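Local structure of TodX (Pseudomonas putida, 3BS0) at residues Thr243-Leu254 / Pro265-Glu276; Leu176-Val187 / Phe315-Ala325. The protein probably carries toluene and related aromatic hydrocarbons across the outer membrane, as a beta-barrel channel of the FadL family. One frame throughout, in Å; residues are numbered along the deposited sequence.

Contact 1: residues Thr243-Leu254 / Pro265-Glu276; sequences TSVGDLEGKATL and PLDGDIRVKNFE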
loop_
_atom_site.group_PDB
_atom_site.type_symbol
_atom_site.label_atom_id
_atom_site.label_comp_id
_atom_site.label_asym_id
_atom_site.label_seq_id
_atom_site.Cartn_x
_atom_site.Cartn_y
_atom_site.Cartn_z
ATOM N N THR A 243 -13.611 -0.585 -1.876
ATOM C CA THR A 243 -13.035 -1.140 -3.086
ATOM C C THR A 243 -13.777 -2.424 -3.428
ATOM O O THR A 243 -13.832 -3.355 -2.623
ATOM C CB THR A 243 -11.546 -1.444 -2.885
ATOM O OG1 THR A 243 -11.394 -2.536 -1.970
ATOM C CG2 THR A 243 -10.850 -0.223 -2.312
ATOM N N SER A 244 -14.366 -2.463 -4.618
ATOM C CA SER A 244 -15.109 -3.638 -5.052
ATOM C C SER A 244 -14.207 -4.533 -5.892
ATOM O O SER A 244 -14.413 -4.676 -7.102
ATOM C CB SER A 244 -16.330 -3.227 -5.881
ATOM O OG SER A 244 -15.953 -2.827 -7.190
ATOM N N VAL A 245 -13.207 -5.133 -5.246
ATOM C CA VAL A 245 -12.273 -6.010 -5.947
ATOM C C VAL A 245 -12.686 -7.458 -5.801
ATOM O O VAL A 245 -13.245 -7.853 -4.776
ATOM C CB VAL A 245 -10.841 -5.879 -5.408
ATOM C CG1 VAL A 245 -10.732 -6.545 -4.055
ATOM C CG2 VAL A 245 -9.870 -6.491 -6.384
ATOM N N GLY A 246 -12.420 -8.247 -6.834
ATOM C CA GLY A 246 -12.766 -9.649 -6.772
ATOM C C GLY A 246 -11.688 -10.413 -6.026
ATOM O O GLY A 246 -10.894 -9.832 -5.275
ATOM N N ASP A 247 -11.663 -11.727 -6.227
ATOM C CA ASP A 247 -10.670 -12.578 -5.597
ATOM C C ASP A 247 -9.370 -12.435 -6.372
ATOM O O ASP A 247 -9.391 -12.182 -7.575
ATOM C CB ASP A 247 -11.103 -14.052 -5.666
ATOM C CG ASP A 247 -12.456 -14.306 -5.025
ATOM O OD1 ASP A 247 -12.661 -13.882 -3.863
ATOM O OD2 ASP A 247 -13.311 -14.944 -5.677
ATOM N N LEU A 248 -8.235 -12.569 -5.698
ATOM C CA LEU A 248 -6.984 -12.531 -6.424
ATOM C C LEU A 248 -6.902 -13.974 -6.892
ATOM O O LEU A 248 -7.105 -14.891 -6.094
ATOM C CB LEU A 248 -5.794 -12.250 -5.510
ATOM C CG LEU A 248 -5.504 -10.872 -4.933
ATOM C CD1 LEU A 248 -4.059 -10.882 -4.403
ATOM C CD2 LEU A 248 -5.678 -9.799 -5.988
ATOM N N GLU A 249 -6.630 -14.188 -8.175
ATOM C CA GLU A 249 -6.531 -15.548 -8.690
ATOM C C GLU A 249 -5.392 -15.727 -9.686
ATOM O O GLU A 249 -5.092 -14.843 -10.487
ATOM C CB GLU A 249 -7.852 -15.987 -9.332
ATOM C CG GLU A 249 -7.999 -17.496 -9.333
ATOM C CD GLU A 249 -9.380 -17.966 -9.718
ATOM O OE1 GLU A 249 -10.359 -17.312 -9.298
ATOM O OE2 GLU A 249 -9.487 -18.993 -10.429
ATOM N N GLY A 250 -4.750 -16.881 -9.626
ATOM C CA GLY A 250 -3.653 -17.137 -10.524
ATOM C C GLY A 250 -3.078 -18.510 -10.273
ATOM O O GLY A 250 -3.692 -19.360 -9.632
ATOM N N LYS A 251 -1.877 -18.721 -10.779
ATOM C CA LYS A 251 -1.212 -19.992 -10.622
ATOM C C LYS A 251 -0.326 -19.971 -9.382
ATOM O O LYS A 251 0.263 -18.940 -9.038
ATOM C CB LYS A 251 -0.382 -20.300 -11.878
ATOM C CG LYS A 251 -1.204 -20.388 -13.162
ATOM C CD LYS A 251 -2.497 -21.178 -12.941
ATOM C CE LYS A 251 -2.931 -21.958 -14.190
ATOM N NZ LYS A 251 -3.890 -23.068 -13.835
ATOM N N ALA A 252 -0.249 -21.119 -8.718
ATOM C CA ALA A 252 0.539 -21.265 -7.512
ATOM C C ALA A 252 1.045 -22.684 -7.432
ATOM O O ALA A 252 0.404 -23.612 -7.915
ATOM C CB ALA A 252 -0.312 -20.954 -6.296
ATOM N N THR A 253 2.210 -22.855 -6.830
ATOM C CA THR A 253 2.786 -24.170 -6.668
ATOM C C THR A 253 2.815 -24.523 -5.192
ATOM O O THR A 253 3.523 -23.902 -4.402
ATOM C CB THR A 253 4.230 -24.236 -7.200
ATOM O OG1 THR A 253 4.251 -23.901 -8.588
ATOM C CG2 THR A 253 4.793 -25.639 -7.012
ATOM N N LEU A 254 2.017 -25.505 -4.809
ATOM C CA LEU A 254 2.011 -25.953 -3.427
ATOM C C LEU A 254 3.062 -27.037 -3.421
ATOM O O LEU A 254 3.021 -27.948 -4.239
ATOM C CB LEU A 254 0.677 -26.557 -3.047
ATOM C CG LEU A 254 0.826 -27.325 -1.741
ATOM C CD1 LEU A 254 1.000 -26.347 -0.580
ATOM C CD2 LEU A 254 -0.387 -28.213 -1.530
ATOM N N PRO A 265 6.137 -30.974 -5.176
ATOM C CA PRO A 265 5.446 -29.818 -5.767
ATOM C C PRO A 265 4.116 -30.164 -6.411
ATOM O O PRO A 265 3.885 -31.297 -6.817
ATOM C CB PRO A 265 6.433 -29.332 -6.812
ATOM C CG PRO A 265 6.987 -30.631 -7.332
ATOM C CD PRO A 265 7.285 -31.359 -6.017
ATOM N N LEU A 266 3.237 -29.180 -6.516
ATOM C CA LEU A 266 1.970 -29.432 -7.142
ATOM C C LEU A 266 1.290 -28.141 -7.562
ATOM O O LEU A 266 0.880 -27.323 -6.731
ATOM C CB LEU A 266 1.120 -30.311 -6.225
ATOM C CG LEU A 266 0.054 -29.907 -5.216
ATOM C CD1 LEU A 266 -1.207 -29.547 -5.963
ATOM C CD2 LEU A 266 -0.237 -31.092 -4.289
ATOM N N ASP A 267 1.220 -27.968 -8.887
ATOM C CA ASP A 267 0.630 -26.796 -9.538
ATOM C C ASP A 267 -0.874 -26.832 -9.529
ATOM O O ASP A 267 -1.477 -27.894 -9.633
ATOM C CB ASP A 267 1.071 -26.706 -10.994
ATOM C CG ASP A 267 2.538 -26.953 -11.168
ATOM O OD1 ASP A 267 3.335 -26.384 -10.392
ATOM O OD2 ASP A 267 2.894 -27.711 -12.088
ATOM N N GLY A 268 -1.473 -25.654 -9.424
ATOM C CA GLY A 268 -2.912 -25.569 -9.410
ATOM C C GLY A 268 -3.341 -24.124 -9.382
ATOM O O GLY A 268 -2.560 -23.216 -9.667
ATOM N N ASP A 269 -4.602 -23.920 -9.040
ATOM C CA ASP A 269 -5.172 -22.595 -8.948
ATOM C C ASP A 269 -5.191 -22.153 -7.482
ATOM O O ASP A 269 -5.265 -22.986 -6.574
ATOM C CB ASP A 269 -6.602 -22.612 -9.493
ATOM C CG ASP A 269 -7.263 -21.255 -9.414
ATOM O OD1 ASP A 269 -6.930 -20.382 -10.251
ATOM O OD2 ASP A 269 -8.102 -21.054 -8.506
ATOM N N ILE A 270 -5.106 -20.847 -7.257
ATOM C CA ILE A 270 -5.146 -20.315 -5.909
ATOM C C ILE A 270 -5.940 -19.045 -5.945
ATOM O O ILE A 270 -5.832 -18.254 -6.884
ATOM C CB ILE A 270 -3.739 -20.017 -5.332
ATOM C CG1 ILE A 270 -3.826 -19.884 -3.811
ATOM C CG2 ILE A 270 -3.170 -18.729 -5.912
ATOM C CD1 ILE A 270 -2.469 -19.898 -3.110
ATOM N N ARG A 271 -6.769 -18.873 -4.927
ATOM C CA ARG A 271 -7.601 -17.703 -4.795
ATOM C C ARG A 271 -7.442 -17.184 -3.393
ATOM O O ARG A 271 -7.522 -17.938 -2.422
ATOM C CB ARG A 271 -9.081 -18.039 -5.016
ATOM C CG ARG A 271 -9.452 -18.427 -6.418
ATOM C CD ARG A 271 -10.907 -18.831 -6.470
ATOM N NE ARG A 271 -11.106 -20.254 -6.188
ATOM C CZ ARG A 271 -12.236 -20.764 -5.704
ATOM N NH1 ARG A 271 -13.271 -19.970 -5.441
ATOM N NH2 ARG A 271 -12.333 -22.066 -5.487
ATOM N N VAL A 272 -7.196 -15.888 -3.302
ATOM C CA VAL A 272 -7.068 -15.220 -2.032
ATOM C C VAL A 272 -8.387 -14.475 -1.978
ATOM O O VAL A 272 -8.539 -13.412 -2.565
ATOM C CB VAL A 272 -5.866 -14.264 -2.042
ATOM C CG1 VAL A 272 -5.772 -13.525 -0.730
ATOM C CG2 VAL A 272 -4.589 -15.058 -2.259
ATOM N N LYS A 273 -9.356 -15.067 -1.292
ATOM C CA LYS A 273 -10.696 -14.493 -1.183
ATOM C C LYS A 273 -10.857 -13.321 -0.224
ATOM O O LYS A 273 -9.922 -12.896 0.449
ATOM C CB LYS A 273 -11.704 -15.578 -0.792
ATOM C CG LYS A 273 -11.972 -16.612 -1.860
ATOM C CD LYS A 273 -12.886 -17.683 -1.311
ATOM C CE LYS A 273 -13.613 -18.440 -2.405
ATOM N NZ LYS A 273 -14.590 -19.403 -1.818
ATOM N N ASN A 274 -12.083 -12.818 -0.193
ATOM C CA ASN A 274 -12.526 -11.704 0.640
ATOM C C ASN A 274 -11.566 -10.756 1.362
ATOM O O ASN A 274 -11.108 -11.012 2.481
ATOM C CB ASN A 274 -13.541 -12.224 1.649
ATOM C CG ASN A 274 -14.638 -13.024 0.990
ATOM O OD1 ASN A 274 -15.425 -12.492 0.203
ATOM N ND2 ASN A 274 -14.690 -14.318 1.296
ATOM N N PHE A 275 -11.302 -9.647 0.679
ATOM C CA PHE A 275 -10.503 -8.519 1.142
ATOM C C PHE A 275 -10.855 -7.519 0.099
ATOM O O PHE A 275 -11.010 -7.856 -1.073
ATOM C CB PHE A 275 -9.015 -8.657 0.977
ATOM C CG PHE A 275 -8.384 -9.606 1.876
ATOM C CD1 PHE A 275 -8.641 -9.607 3.242
ATOM C CD2 PHE A 275 -7.404 -10.425 1.363
ATOM C CE1 PHE A 275 -7.900 -10.403 4.063
ATOM C CE2 PHE A 275 -6.666 -11.216 2.169
ATOM C CZ PHE A 275 -6.901 -11.208 3.511
ATOM N N GLU A 276 -10.935 -6.279 0.507
ATOM C CA GLU A 276 -11.250 -5.240 -0.425
ATOM C C GLU A 276 -10.320 -4.176 0.089
ATOM O O GLU A 276 -9.100 -4.326 0.062
ATOM C CB GLU A 276 -12.724 -4.872 -0.252
ATOM C CG GLU A 276 -13.255 -5.289 1.122
ATOM C CD GLU A 276 -14.733 -5.653 1.124
ATOM O OE1 GLU A 276 -15.133 -6.569 0.367
ATOM O OE2 GLU A 276 -15.492 -5.028 1.899
#
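Thr253 OG1 is held by two groups: it donates to Asp267 OD1 over 3.2 Å and has a weak bond with Arg206. The two side chains lie side by side, and Asp267 OD1 is met nearly along its C-O axis; the Thr253 hydroxyl stands anti to its carbonyl carbon (chi1 -59°). On the same face Glu249 lies alongside Arg271, with Glu249 OE1 packed on Arg271 CG at 3.2 Å. The Glu249 and Asp269 side chains cross at about a right angle, their carboxylate planes 73° apart. Glu249 OE2 and Asp269 OD1, two acceptors, are 2.9 Å apart without a hydrogen bond; Arg271 NE, in a long salt bridge to Asp269 OD2 at 3.9 Å, may offset this. The other face is apolar. Ala252 CB packs on Ile270 CG2 at 3.6 Å, and Leu254 CD2 lies 4.0 Å from Leu266 CD2; both leucines also touch Leu186 and Leu190 of the helix 186-194, a buried place that suits branched aliphatic chains. Gly250 and Gly268 bring no side chain to this face, beside Ile270 and Ala252. Paired backbone bonds, such as Val272 N to Leu248 O at 3.0 Å, complete an antiparallel beta hairpin in the FadL-family barrel.

Contact 2: residues Leu176-Val187 / Phe315-Ala325; sequences LTAQGNLSGGLV and FISQLGGIDVA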
loop_
_atom_site.group_PDB
_atom_site.type_symbol
_atom_site.label_atom_id
_atom_site.label_comp_id
_atom_site.label_asym_id
_atom_site.label_seq_id
_atom_site.Cartn_x
_atom_site.Cartn_y
_atom_site.Cartn_z
ATOM N N LEU A 176 -2.441 -25.101 12.328
ATOM C CA LEU A 176 -3.511 -24.598 11.471
ATOM C C LEU A 176 -4.498 -25.738 11.294
ATOM O O LEU A 176 -5.697 -25.591 11.527
ATOM C CB LEU A 176 -2.947 -24.168 10.114
ATOM C CG LEU A 176 -2.234 -22.825 10.204
ATOM C CD1 LEU A 176 -1.645 -22.445 8.872
ATOM C CD2 LEU A 176 -3.238 -21.771 10.661
ATOM N N THR A 177 -3.946 -26.880 10.891
ATOM C CA THR A 177 -4.683 -28.099 10.660
ATOM C C THR A 177 -5.472 -28.477 11.896
ATOM O O THR A 177 -6.680 -28.707 11.821
ATOM C CB THR A 177 -3.715 -29.241 10.290
ATOM O OG1 THR A 177 -3.247 -29.046 8.950
ATOM C CG2 THR A 177 -4.392 -30.574 10.378
ATOM N N ALA A 178 -4.789 -28.536 13.033
ATOM C CA ALA A 178 -5.430 -28.891 14.290
ATOM C C ALA A 178 -6.459 -27.858 14.762
ATOM O O ALA A 178 -7.385 -28.193 15.508
ATOM C CB ALA A 178 -4.375 -29.100 15.355
ATOM N N GLN A 179 -6.291 -26.607 14.341
ATOM C CA GLN A 179 -7.219 -25.537 14.703
ATOM C C GLN A 179 -8.417 -25.609 13.765
ATOM O O GLN A 179 -9.448 -24.969 13.993
ATOM C CB GLN A 179 -6.571 -24.162 14.520
ATOM C CG GLN A 179 -5.384 -23.839 15.414
ATOM C CD GLN A 179 -4.697 -22.535 15.009
ATOM O OE1 GLN A 179 -4.312 -22.343 13.849
ATOM N NE2 GLN A 179 -4.540 -21.635 15.967
ATOM N N GLY A 180 -8.262 -26.380 12.696
ATOM C CA GLY A 180 -9.320 -26.500 11.715
ATOM C C GLY A 180 -9.233 -25.405 10.658
ATOM O O GLY A 180 -10.060 -25.336 9.744
ATOM N N ASN A 181 -8.231 -24.540 10.774
ATOM C CA ASN A 181 -8.074 -23.463 9.804
ATOM C C ASN A 181 -7.488 -23.943 8.495
ATOM O O ASN A 181 -7.563 -23.237 7.491
ATOM C CB ASN A 181 -7.225 -22.336 10.386
ATOM C CG ASN A 181 -7.991 -21.524 11.401
ATOM O OD1 ASN A 181 -9.043 -20.958 11.084
ATOM N ND2 ASN A 181 -7.487 -21.474 12.633
ATOM N N LEU A 182 -6.916 -25.143 8.501
ATOM C CA LEU A 182 -6.337 -25.698 7.285
ATOM C C LEU A 182 -7.079 -26.980 6.904
ATOM O O LEU A 182 -7.104 -27.953 7.656
ATOM C CB LEU A 182 -4.847 -25.966 7.491
ATOM C CG LEU A 182 -4.063 -26.142 6.195
ATOM C CD1 LEU A 182 -2.632 -25.713 6.406
ATOM C CD2 LEU A 182 -4.157 -27.587 5.731
ATOM N N SER A 183 -7.693 -26.979 5.732
ATOM C CA SER A 183 -8.453 -28.141 5.306
ATOM C C SER A 183 -8.184 -28.495 3.867
ATOM O O SER A 183 -7.354 -27.871 3.203
ATOM C CB SER A 183 -9.946 -27.872 5.454
ATOM O OG SER A 183 -10.215 -27.226 6.671
ATOM N N GLY A 184 -8.922 -29.493 3.397
ATOM C CA GLY A 184 -8.791 -29.944 2.035
ATOM C C GLY A 184 -8.373 -31.389 1.965
ATOM O O GLY A 184 -7.803 -31.931 2.919
ATOM N N GLY A 185 -8.664 -32.013 0.829
ATOM C CA GLY A 185 -8.298 -33.395 0.628
ATOM C C GLY A 185 -6.793 -33.590 0.590
ATOM O O GLY A 185 -6.309 -34.712 0.743
ATOM N N LEU A 186 -6.039 -32.514 0.394
ATOM C CA LEU A 186 -4.582 -32.655 0.345
ATOM C C LEU A 186 -4.020 -32.832 1.736
ATOM O O LEU A 186 -2.868 -33.232 1.902
ATOM C CB LEU A 186 -3.920 -31.454 -0.336
ATOM C CG LEU A 186 -3.731 -31.569 -1.852
ATOM C CD1 LEU A 186 -2.978 -30.352 -2.389
ATOM C CD2 LEU A 186 -2.968 -32.862 -2.163
ATOM N N VAL A 187 -4.838 -32.545 2.741
ATOM C CA VAL A 187 -4.381 -32.702 4.109
ATOM C C VAL A 187 -4.028 -34.164 4.342
ATOM O O VAL A 187 -2.869 -34.473 4.610
ATOM C CB VAL A 187 -5.446 -32.257 5.134
ATOM C CG1 VAL A 187 -5.006 -32.628 6.544
ATOM C CG2 VAL A 187 -5.684 -30.774 5.017
ATOM N N PHE A 315 -6.531 -23.228 -2.599
ATOM C CA PHE A 315 -5.634 -23.761 -3.613
ATOM C C PHE A 315 -6.232 -25.084 -4.076
ATOM O O PHE A 315 -6.650 -25.920 -3.264
ATOM C CB PHE A 315 -4.240 -24.001 -3.054
ATOM C CG PHE A 315 -3.360 -24.830 -3.963
ATOM C CD1 PHE A 315 -2.639 -24.235 -4.994
ATOM C CD2 PHE A 315 -3.262 -26.201 -3.782
ATOM C CE1 PHE A 315 -1.832 -24.998 -5.820
ATOM C CE2 PHE A 315 -2.461 -26.978 -4.602
ATOM C CZ PHE A 315 -1.741 -26.378 -5.626
ATOM N N ILE A 316 -6.257 -25.289 -5.380
ATOM C CA ILE A 316 -6.855 -26.496 -5.885
ATOM C C ILE A 316 -6.129 -27.061 -7.091
ATOM O O ILE A 316 -5.758 -26.343 -8.003
ATOM C CB ILE A 316 -8.337 -26.208 -6.196
ATOM C CG1 ILE A 316 -9.110 -27.506 -6.374
ATOM C CG2 ILE A 316 -8.455 -25.304 -7.416
ATOM C CD1 ILE A 316 -10.596 -27.251 -6.330
ATOM N N SER A 317 -5.910 -28.367 -7.060
ATOM C CA SER A 317 -5.232 -29.071 -8.131
ATOM C C SER A 317 -6.010 -30.333 -8.526
ATOM O O SER A 317 -7.063 -30.644 -7.951
ATOM C CB SER A 317 -3.826 -29.462 -7.682
ATOM O OG SER A 317 -3.885 -30.325 -6.559
ATOM N N GLN A 318 -5.473 -31.053 -9.507
ATOM C CA GLN A 318 -6.084 -32.276 -10.000
ATOM C C GLN A 318 -6.034 -33.359 -8.927
ATOM O O GLN A 318 -6.881 -34.253 -8.888
ATOM C CB GLN A 318 -5.350 -32.740 -11.258
ATOM C CG GLN A 318 -6.271 -33.233 -12.381
ATOM C CD GLN A 318 -7.522 -32.382 -12.535
ATOM O OE1 GLN A 318 -8.544 -32.644 -11.893
ATOM N NE2 GLN A 318 -7.446 -31.352 -13.377
ATOM N N LEU A 319 -5.041 -33.260 -8.049
ATOM C CA LEU A 319 -4.864 -34.220 -6.967
ATOM C C LEU A 319 -5.614 -33.837 -5.709
ATOM O O LEU A 319 -5.730 -34.639 -4.783
ATOM C CB LEU A 319 -3.388 -34.359 -6.633
ATOM C CG LEU A 319 -2.630 -35.274 -7.576
ATOM C CD1 LEU A 319 -1.160 -35.307 -7.178
ATOM C CD2 LEU A 319 -3.259 -36.667 -7.508
ATOM N N GLY A 320 -6.105 -32.606 -5.670
ATOM C CA GLY A 320 -6.831 -32.141 -4.505
ATOM C C GLY A 320 -6.431 -30.719 -4.201
ATOM O O GLY A 320 -5.657 -30.116 -4.948
ATOM N N GLY A 321 -6.969 -30.171 -3.116
ATOM C CA GLY A 321 -6.623 -28.815 -2.743
ATOM C C GLY A 321 -6.482 -28.615 -1.244
ATOM O O GLY A 321 -6.794 -29.497 -0.438
ATOM N N ILE A 322 -5.974 -27.449 -0.866
ATOM C CA ILE A 322 -5.846 -27.113 0.536
ATOM C C ILE A 322 -6.476 -25.760 0.697
ATOM O O ILE A 322 -6.332 -24.881 -0.148
ATOM C CB ILE A 322 -4.401 -27.073 0.997
ATOM C CG1 ILE A 322 -3.549 -26.388 -0.057
ATOM C CG2 ILE A 322 -3.923 -28.492 1.314
ATOM C CD1 ILE A 322 -2.079 -26.486 0.230
ATOM N N ASP A 323 -7.193 -25.607 1.794
ATOM C CA ASP A 323 -7.906 -24.372 2.073
ATOM C C ASP A 323 -7.487 -23.775 3.419
ATOM O O ASP A 323 -7.468 -24.471 4.434
ATOM C CB ASP A 323 -9.401 -24.700 2.054
ATOM C CG ASP A 323 -10.246 -23.578 2.550
ATOM O OD1 ASP A 323 -9.878 -22.953 3.571
ATOM O OD2 ASP A 323 -11.300 -23.335 1.921
ATOM N N VAL A 324 -7.142 -22.493 3.434
ATOM C CA VAL A 324 -6.747 -21.871 4.690
ATOM C C VAL A 324 -7.725 -20.769 5.088
ATOM O O VAL A 324 -7.970 -19.836 4.332
ATOM C CB VAL A 324 -5.323 -21.292 4.623
ATOM C CG1 VAL A 324 -4.822 -21.036 6.019
ATOM C CG2 VAL A 324 -4.389 -22.253 3.901
ATOM N N ALA A 325 -8.296 -20.897 6.281
ATOM C CA ALA A 325 -9.256 -19.926 6.793
ATOM C C ALA A 325 -8.634 -19.110 7.912
ATOM O O ALA A 325 -8.660 -19.515 9.068
ATOM C CB ALA A 325 -10.504 -20.643 7.301
#
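Ser183 and Asp323 join their backbones through two bonds, Ser183 N to Asp323 O at 2.8 Å and Asp323 N to Ser183 O at 2.7 Å, making an antiparallel hydrogen-bonded pair. The ladder goes on at one end with Ala325 N to Asn181 O, also 2.7 Å. Beyond the other end Leu186 N donates to Gly321 O across 3.2 Å. The Leu186 side chain reaches over the strand: CB rests on Ile322 CG2 at 3.4 Å, and CD1 comes to the edge of the Phe315 ring, 4.1 Å from Phe315 CE2. With chi1 at 42°, Ile322 has CG2 anti to its carbonyl carbon, where it meets Leu186 CB. Further out, backbone bonds in both directions between Phe315 and Ile322 pair their strands and so place both beside Leu186. Gly184, with phi 120°, lets the chain pass close to Gly321 O as it turns into the helix 186-194, and Gly180 closes the preceding helix in a Schellman motif. The hydrogen bonds that can be assigned across the contact are backbone ones, while Leu186, Ile322 and Phe315 cluster as apolar groups. One bound C8E detergent molecule touches Leu176 and Val324, another Ile322, consistent with a route for hydrophobic molecules.

Contact 1 is nested along the chain within the loop closed by contact 2, and their centres lie about 14 Å apart. The strand 263-272 of contact 1 has the strand 314-317 of contact 2 as its neighbour, a join marked by a probable hydrogen bond between Ile316 N and Asp269 O, 2.8 Å. From there the order of strands continues through 320-324 to the short 182-183. Phe315 packs against both Leu254 and Leu266, so the apolar face of the hairpin continues into the apolar cluster of contact 2, where Leu254 CD2 is also close to Ile322 CD1. Bound detergent lies about 4 Å from the side chains of Val272 and Val324 (nearest atoms), suggesting that both contacts border a hydrophobic binding region.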